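Local coordinates for protein putative 4-amino-4-deoxychorismate lyase (Thermus thermophilus, PDB 2ZGI) that binds pyridoxal-5'-phosphate and probably acts as a lyase of the class-IV aminotransferase family, putatively on 4-amino-4-deoxychorismate, at residues A145-L149 with G160-S164; T163-L167 with R185-A189; R112-Y116 with L135-A140. All coordinates share one frame. Numbering follows the deposited sequence.

Contact 1: A145-L149 with G160-S164. With PLP (pyridoxal-5'-phosphate), chain P.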
# COMPACT_ATOMS: atom_id res chain seq x y z
N ALA D 145 12.67 -20.38 -7.62
CA ALA D 145 13.46 -19.32 -8.27
C ALA D 145 14.81 -19.04 -7.60
O ALA D 145 14.98 -19.35 -6.43
CB ALA D 145 12.65 -18.02 -8.33
N PHE D 146 15.73 -18.43 -8.35
CA PHE D 146 17.06 -18.09 -7.84
C PHE D 146 17.08 -16.85 -6.96
O PHE D 146 17.76 -16.81 -5.92
CB PHE D 146 18.08 -17.95 -8.99
CG PHE D 146 19.46 -17.53 -8.53
CD1 PHE D 146 20.35 -18.47 -7.99
CD2 PHE D 146 19.84 -16.19 -8.58
CE1 PHE D 146 21.62 -18.07 -7.55
CE2 PHE D 146 21.11 -15.78 -8.12
CZ PHE D 146 21.99 -16.72 -7.61
N GLU D 147 16.35 -15.82 -7.36
CA GLU D 147 16.43 -14.55 -6.64
C GLU D 147 15.04 -13.98 -6.46
O GLU D 147 14.18 -14.14 -7.34
CB GLU D 147 17.30 -13.55 -7.40
CG GLU D 147 17.42 -12.10 -6.78
CD GLU D 147 18.15 -12.12 -5.44
OE1 GLU D 147 19.30 -11.61 -5.36
OE2 GLU D 147 17.59 -12.66 -4.47
N GLY D 148 14.84 -13.30 -5.34
CA GLY D 148 13.59 -12.59 -5.09
C GLY D 148 13.83 -11.11 -5.26
O GLY D 148 14.87 -10.58 -4.82
N LEU D 149 12.87 -10.45 -5.94
CA LEU D 149 12.90 -8.99 -6.13
C LEU D 149 12.01 -8.24 -5.15
O LEU D 149 10.92 -8.73 -4.77
CB LEU D 149 12.55 -8.62 -7.59
CG LEU D 149 13.39 -9.37 -8.65
CD1 LEU D 149 12.94 -9.06 -10.08
CD2 LEU D 149 14.87 -9.13 -8.52
N GLY D 160 17.23 -6.86 -5.84
CA GLY D 160 17.18 -8.30 -5.54
C GLY D 160 17.57 -8.49 -4.09
O GLY D 160 18.07 -7.56 -3.46
N SER D 161 17.35 -9.67 -3.52
CA SER D 161 17.75 -9.91 -2.12
C SER D 161 19.29 -9.78 -1.88
O SER D 161 19.72 -9.30 -0.83
CB SER D 161 17.24 -11.27 -1.62
OG SER D 161 18.14 -12.30 -2.02
N ARG D 162 20.09 -10.20 -2.86
CA ARG D 162 21.55 -10.06 -2.75
C ARG D 162 22.22 -9.75 -4.08
O ARG D 162 23.45 -9.77 -4.18
CB ARG D 162 22.19 -11.29 -2.09
CG ARG D 162 21.52 -12.61 -2.42
CD ARG D 162 21.96 -13.17 -3.77
NE ARG D 162 22.00 -14.64 -3.73
CZ ARG D 162 21.04 -15.45 -4.19
NH1 ARG D 162 19.92 -14.96 -4.75
NH2 ARG D 162 21.19 -16.76 -4.07
N THR D 163 21.41 -9.45 -5.09
CA THR D 163 21.92 -9.04 -6.39
C THR D 163 21.20 -7.77 -6.85
O THR D 163 20.13 -7.44 -6.34
CB THR D 163 21.77 -10.15 -7.46
OG1 THR D 163 20.37 -10.49 -7.59
CG2 THR D 163 22.61 -11.41 -7.10
N SER D 164 21.80 -7.09 -7.82
CA SER D 164 21.29 -5.81 -8.33
C SER D 164 20.67 -6.08 -9.70
O SER D 164 21.34 -6.60 -10.59
CB SER D 164 22.44 -4.82 -8.49
OG SER D 164 23.11 -4.58 -7.27
N1 PLP P . 21.36 -5.97 -3.49
C2 PLP P . 21.42 -6.12 -2.15
C2A PLP P . 20.17 -5.97 -1.34
C3 PLP P . 22.64 -6.42 -1.54
O3 PLP P . 22.66 -6.56 -0.19
C4 PLP P . 23.79 -6.53 -2.33
C4A PLP P . 25.16 -6.81 -1.76
C5 PLP P . 23.70 -6.34 -3.71
C6 PLP P . 22.44 -6.06 -4.25
C5A PLP P . 24.88 -6.48 -4.64
O4P PLP P . 25.91 -5.51 -4.45
P PLP P . 27.43 -5.72 -4.92
O1P PLP P . 27.43 -5.83 -6.42
O2P PLP P . 27.96 -7.00 -4.31
O3P PLP P . 28.02 -4.48 -4.35
O HOH W 1 18.92 -18.77 -4.52

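Contact 2: T163-L167 with R185-A189. With PLP (pyridoxal-5'-phosphate), chain P.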
# COMPACT_ATOMS: atom_id res chain seq x y z
N THR D 163 21.41 -9.45 -5.09
CA THR D 163 21.92 -9.04 -6.39
C THR D 163 21.20 -7.77 -6.85
O THR D 163 20.13 -7.44 -6.34
CB THR D 163 21.77 -10.15 -7.46
OG1 THR D 163 20.37 -10.49 -7.59
CG2 THR D 163 22.61 -11.41 -7.10
N SER D 164 21.80 -7.09 -7.82
CA SER D 164 21.29 -5.81 -8.33
C SER D 164 20.67 -6.08 -9.70
O SER D 164 21.34 -6.60 -10.59
CB SER D 164 22.44 -4.82 -8.49
OG SER D 164 23.11 -4.58 -7.27
N PRO D 165 19.39 -5.74 -9.88
CA PRO D 165 18.80 -6.09 -11.17
C PRO D 165 19.09 -5.07 -12.29
O PRO D 165 19.16 -3.85 -12.03
CB PRO D 165 17.31 -6.21 -10.85
CG PRO D 165 17.11 -5.32 -9.70
CD PRO D 165 18.38 -5.33 -8.90
N LEU D 166 19.31 -5.59 -13.49
CA LEU D 166 19.51 -4.76 -14.69
C LEU D 166 18.55 -5.21 -15.77
O LEU D 166 18.18 -6.38 -15.83
CB LEU D 166 20.93 -4.92 -15.23
CG LEU D 166 22.16 -4.45 -14.45
CD1 LEU D 166 22.69 -5.52 -13.51
CD2 LEU D 166 23.24 -4.13 -15.45
N LEU D 167 18.18 -4.27 -16.64
CA LEU D 167 17.29 -4.57 -17.77
C LEU D 167 17.99 -4.23 -19.09
O LEU D 167 18.55 -3.14 -19.23
CB LEU D 167 16.01 -3.76 -17.63
CG LEU D 167 14.92 -3.95 -18.69
CD1 LEU D 167 14.32 -5.34 -18.62
CD2 LEU D 167 13.85 -2.89 -18.51
N ARG D 185 27.20 -3.87 -10.33
CA ARG D 185 26.38 -3.21 -11.33
C ARG D 185 27.12 -2.04 -12.02
O ARG D 185 27.17 -1.95 -13.26
CB ARG D 185 25.08 -2.71 -10.71
CG ARG D 185 24.12 -2.22 -11.77
CD ARG D 185 22.68 -2.34 -11.32
NE ARG D 185 22.41 -1.55 -10.12
CZ ARG D 185 21.20 -1.44 -9.58
NH1 ARG D 185 20.16 -2.05 -10.16
NH2 ARG D 185 21.03 -0.69 -8.49
N GLU D 186 27.70 -1.17 -11.21
CA GLU D 186 28.52 -0.06 -11.73
C GLU D 186 29.66 -0.53 -12.65
O GLU D 186 29.94 0.08 -13.68
CB GLU D 186 29.02 0.81 -10.58
CG GLU D 186 27.87 1.54 -9.85
CD GLU D 186 27.05 2.44 -10.79
OE1 GLU D 186 27.62 3.05 -11.73
OE2 GLU D 186 25.81 2.50 -10.57
N LYS D 187 30.31 -1.62 -12.27
CA LYS D 187 31.34 -2.21 -13.10
C LYS D 187 30.73 -2.75 -14.39
O LYS D 187 31.30 -2.57 -15.45
CB LYS D 187 32.09 -3.33 -12.35
CG LYS D 187 32.80 -2.89 -11.06
CD LYS D 187 33.58 -1.59 -11.20
CE LYS D 187 34.59 -1.47 -10.06
NZ LYS D 187 35.76 -0.66 -10.43
N VAL D 188 29.56 -3.39 -14.29
CA VAL D 188 28.90 -3.92 -15.49
C VAL D 188 28.54 -2.77 -16.45
O VAL D 188 28.79 -2.87 -17.66
CB VAL D 188 27.71 -4.84 -15.17
CG1 VAL D 188 26.94 -5.16 -16.44
CG2 VAL D 188 28.19 -6.15 -14.53
N ALA D 189 27.99 -1.69 -15.90
CA ALA D 189 27.68 -0.48 -16.65
C ALA D 189 28.92 0.01 -17.41
O ALA D 189 28.89 0.18 -18.65
CB ALA D 189 27.17 0.60 -15.71
N1 PLP P . 21.36 -5.97 -3.49
C2 PLP P . 21.42 -6.12 -2.15
C2A PLP P . 20.17 -5.97 -1.34
C3 PLP P . 22.64 -6.42 -1.54
O3 PLP P . 22.66 -6.56 -0.19
C4 PLP P . 23.79 -6.53 -2.33
C4A PLP P . 25.16 -6.81 -1.76
C5 PLP P . 23.70 -6.34 -3.71
C6 PLP P . 22.44 -6.06 -4.25
C5A PLP P . 24.88 -6.48 -4.64
O4P PLP P . 25.91 -5.51 -4.45
P PLP P . 27.43 -5.72 -4.92
O1P PLP P . 27.43 -5.83 -6.42
O2P PLP P . 27.96 -7.00 -4.31
O3P PLP P . 28.02 -4.48 -4.35
O HOH W 2 25.74 -4.87 -7.99

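Contact 3: R112-Y116 with L135-A140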
# COMPACT_ATOMS: atom_id res chain seq x y z
N ARG D 112 11.70 -14.31 -8.95
CA ARG D 112 10.37 -14.14 -8.47
C ARG D 112 10.24 -12.69 -7.99
O ARG D 112 11.03 -12.21 -7.15
CB ARG D 112 10.14 -15.11 -7.31
CG ARG D 112 9.01 -14.75 -6.41
CD ARG D 112 7.69 -15.30 -6.93
NE ARG D 112 6.65 -15.30 -5.90
CZ ARG D 112 5.42 -15.78 -6.08
NH1 ARG D 112 5.08 -16.34 -7.23
NH2 ARG D 112 4.54 -15.70 -5.10
N LEU D 113 9.25 -11.98 -8.52
CA LEU D 113 8.91 -10.68 -7.96
C LEU D 113 8.12 -10.87 -6.67
O LEU D 113 7.09 -11.57 -6.67
CB LEU D 113 8.09 -9.86 -8.98
CG LEU D 113 7.47 -8.56 -8.48
CD1 LEU D 113 8.56 -7.60 -8.06
CD2 LEU D 113 6.56 -7.94 -9.57
N THR D 114 8.58 -10.29 -5.57
CA THR D 114 7.85 -10.46 -4.31
C THR D 114 7.10 -9.18 -3.96
O THR D 114 7.27 -8.17 -4.63
CB THR D 114 8.79 -10.88 -3.15
OG1 THR D 114 9.47 -9.71 -2.62
CG2 THR D 114 9.82 -11.93 -3.61
N GLY D 115 6.30 -9.23 -2.91
CA GLY D 115 5.66 -8.03 -2.36
C GLY D 115 6.45 -7.35 -1.24
O GLY D 115 6.02 -6.33 -0.69
N TYR D 116 7.62 -7.91 -0.89
CA TYR D 116 8.46 -7.29 0.13
C TYR D 116 9.05 -5.97 -0.34
O TYR D 116 9.46 -5.84 -1.50
CB TYR D 116 9.58 -8.24 0.60
CG TYR D 116 9.00 -9.41 1.34
CD1 TYR D 116 8.47 -9.25 2.61
CD2 TYR D 116 8.93 -10.67 0.73
CE1 TYR D 116 7.91 -10.33 3.31
CE2 TYR D 116 8.38 -11.77 1.42
CZ TYR D 116 7.85 -11.58 2.70
OH TYR D 116 7.29 -12.64 3.37
N LEU D 135 13.51 -12.59 3.69
CA LEU D 135 12.14 -13.02 3.40
C LEU D 135 11.85 -13.07 1.89
O LEU D 135 11.17 -14.01 1.40
CB LEU D 135 11.13 -12.14 4.14
CG LEU D 135 11.18 -12.23 5.65
CD1 LEU D 135 10.45 -11.05 6.28
CD2 LEU D 135 10.69 -13.63 6.23
N ALA D 136 12.40 -12.10 1.14
CA ALA D 136 12.29 -12.09 -0.30
C ALA D 136 12.98 -13.31 -0.94
O ALA D 136 12.41 -13.95 -1.86
CB ALA D 136 12.81 -10.76 -0.90
N LEU D 137 14.19 -13.66 -0.47
CA LEU D 137 14.88 -14.83 -1.02
C LEU D 137 14.16 -16.13 -0.61
O LEU D 137 14.06 -17.05 -1.42
CB LEU D 137 16.35 -14.87 -0.56
CG LEU D 137 17.18 -16.09 -1.03
CD1 LEU D 137 17.28 -16.17 -2.57
CD2 LEU D 137 18.57 -16.11 -0.40
N GLU D 138 13.67 -16.19 0.62
CA GLU D 138 12.92 -17.37 1.09
C GLU D 138 11.69 -17.63 0.21
O GLU D 138 11.46 -18.76 -0.22
CB GLU D 138 12.57 -17.30 2.58
CG GLU D 138 13.78 -17.54 3.51
CD GLU D 138 13.58 -17.09 4.97
OE1 GLU D 138 12.41 -16.85 5.39
OE2 GLU D 138 14.60 -16.99 5.70
N GLU D 139 10.94 -16.58 -0.09
CA GLU D 139 9.83 -16.69 -1.02
C GLU D 139 10.25 -17.16 -2.42
O GLU D 139 9.62 -18.08 -3.00
CB GLU D 139 9.02 -15.38 -1.08
CG GLU D 139 7.73 -15.52 -1.91
CD GLU D 139 7.03 -14.20 -2.13
OE1 GLU D 139 6.83 -13.49 -1.13
OE2 GLU D 139 6.70 -13.88 -3.30
N ALA D 140 11.32 -16.57 -2.96
CA ALA D 140 11.79 -16.96 -4.27
C ALA D 140 12.13 -18.46 -4.35
O ALA D 140 11.73 -19.17 -5.29
CB ALA D 140 12.99 -16.11 -4.69
O HOH W 3 5.53 -11.32 -1.32

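Contact 1: A145-L149 with G160-S164
A single buried carboxylate, that of E147, gathers donors from three consecutive residues of the loop opposite. E147 OE1 accepts from R162 N (3.0 Å) and from T163 OG1 (2.7 Å). E147 OE2 takes S161 OG at a short 2.5 Å, forms a salt bridge to R162 NH1 at 3.3 Å and also accepts from G148 N (3.0 Å). R162 is held a second way: its guanidinium lies flat on the F146 ring, centres 4.2 Å apart and planes at 8°, an off-centre cation-pi stack, while R162 NH1 donates to F146 O (3.1 Å, nearly linear). Water 1 spans F146 O (2.7 Å) and R162 NH2 (3.1 Å). These bonds are made where strand 157-160 leaves the three-stranded mixed sheet and the chain crosses to strand 164-169 of the next, in the larger, C-terminal domain of the class-IV aminotransferase fold. L149 and G160 form a non-hydrogen-bonded antiparallel pair (CA to CA 4.4 Å), and S161 N donates to G148 O (2.9 Å). A CB on G160 would come within 3.0 Å of E147 OE1. All five residues 160-164 line the cofactor pocket: T163 C lies 3.3 Å from PLP C6, R162 O 3.5 Å from PLP C5, and S161 O 3.4 Å from PLP C2A.

Contact 2: T163-L167 with R185-A189
R185 reaches off its helix and lays one face of its guanidinium over the side chain of S164, R185 NE to S164 CB 3.7 Å. The contact joins helix 183-194 to strand 164-169, the middle strand of the five-stranded mixed sheet in this class-IV aminotransferase fold; the helix connects the parallel neighbours 172-176 and 198-202 in a beta-alpha-beta crossover. The short axes of 164-167 and 185-189 run at 26° to each other and approach to 10.1 Å, a gap bridged by R185, L166 and V188. The bend of R185 at chi3 (p) brings R185 NH1 to the strand backbone, where it donates to P165 O (2.8 Å), near the guanidinium plane. The aliphatic part of the same side chain packs on L166, R185 CD to L166 CG 3.8 Å. One turn further along, V188 CG1 meets L166 CD2 at 4.0 Å. S164 and L166 both point their CA-to-CB bonds at the helix; R185 covers the first, R185 and V188 together the second. V188 continues this apolar layer onto L235 and F239 of helix 233-239. I183 N and T184 OG1 are hydrogen-bonded to PLP, consistent with the phosphate seat at a helix amino end in this family. S164 faces the cofactor too, S164 OG 3.4 Å from PLP C6. Water 2 ties both segments to the phosphate: it lies 2.7 Å from S164 OG, accepts from R185 N at 2.9 Å and donates to PLP O1P at 2.5 Å.

Contact 3: R112-Y116 with L135-A140
Helix 131-142 lies across strand 111-117 in the beta-alpha-beta unit that runs on into strand 147-151; the short axes come within 8.5 Å and cross at 136°. E139 carries the polar part of the contact, its two carboxylate oxygens serving different partners. E139 OE2 is the salt-bridge end: it accepts from R112 NE at 3.0 Å and, weakly, from R112 NH2 at 3.3 Å, lying near the guanidinium plane. R112 also has a long, weak ion pair with E143. In the strand, the backbone of R112 is hydrogen-bonded to E147 and L149 of the neighbouring strand. T114 OG1 has two partners: it accepts from Y116 N at 3.1 Å, an ST turn where the chain turns a corner at G115, and it hydrogen-bonds to L149 O. Within the helix, E139 N donates to L135 O and A140 N to A136 O, both at 3.0 Å. Van der Waals contacts accompany these bonds. L135 CB sits over one face of the Y116 ring, 3.8 Å from its centroid, a CH-pi contact, and Y116 CD2 approaches A136 CB at 4.2 Å. R112 CB rests on A140 CB (4.0 Å), and T114 OG1 lies 3.9 Å from A136 CB. D121 of the second subunit packs on Y116. At the corner itself, water 3 accepts from G115 N at 2.7 Å and donates to E139 OE1 at 2.5 Å.

Overall arrangement
Along the chain, contact 3 closes first, contact 1 follows, and contact 2 begins on residues T163 and S164 that end contact 1. Contacts 3 and 1, centres about 8 Å apart, share the three-stranded sheet: 111-117 and 147-151 are neighbours in it, and A145 N probably bonds A140 O. Contact 2, its centre about 12 Å from that of contact 1, belongs to the five-stranded sheet. Contacts 2 and 3 do not touch, their centres about 19 Å apart. The crossing between strands 157-160 and 164-169 joins the two sheets and supplies one wall of the cofactor pocket: contacts 1 and 2 both lie against the PLP ring, and contact 2 also reaches the phosphate through a water, whereas contact 3 lies away from the annotated sites.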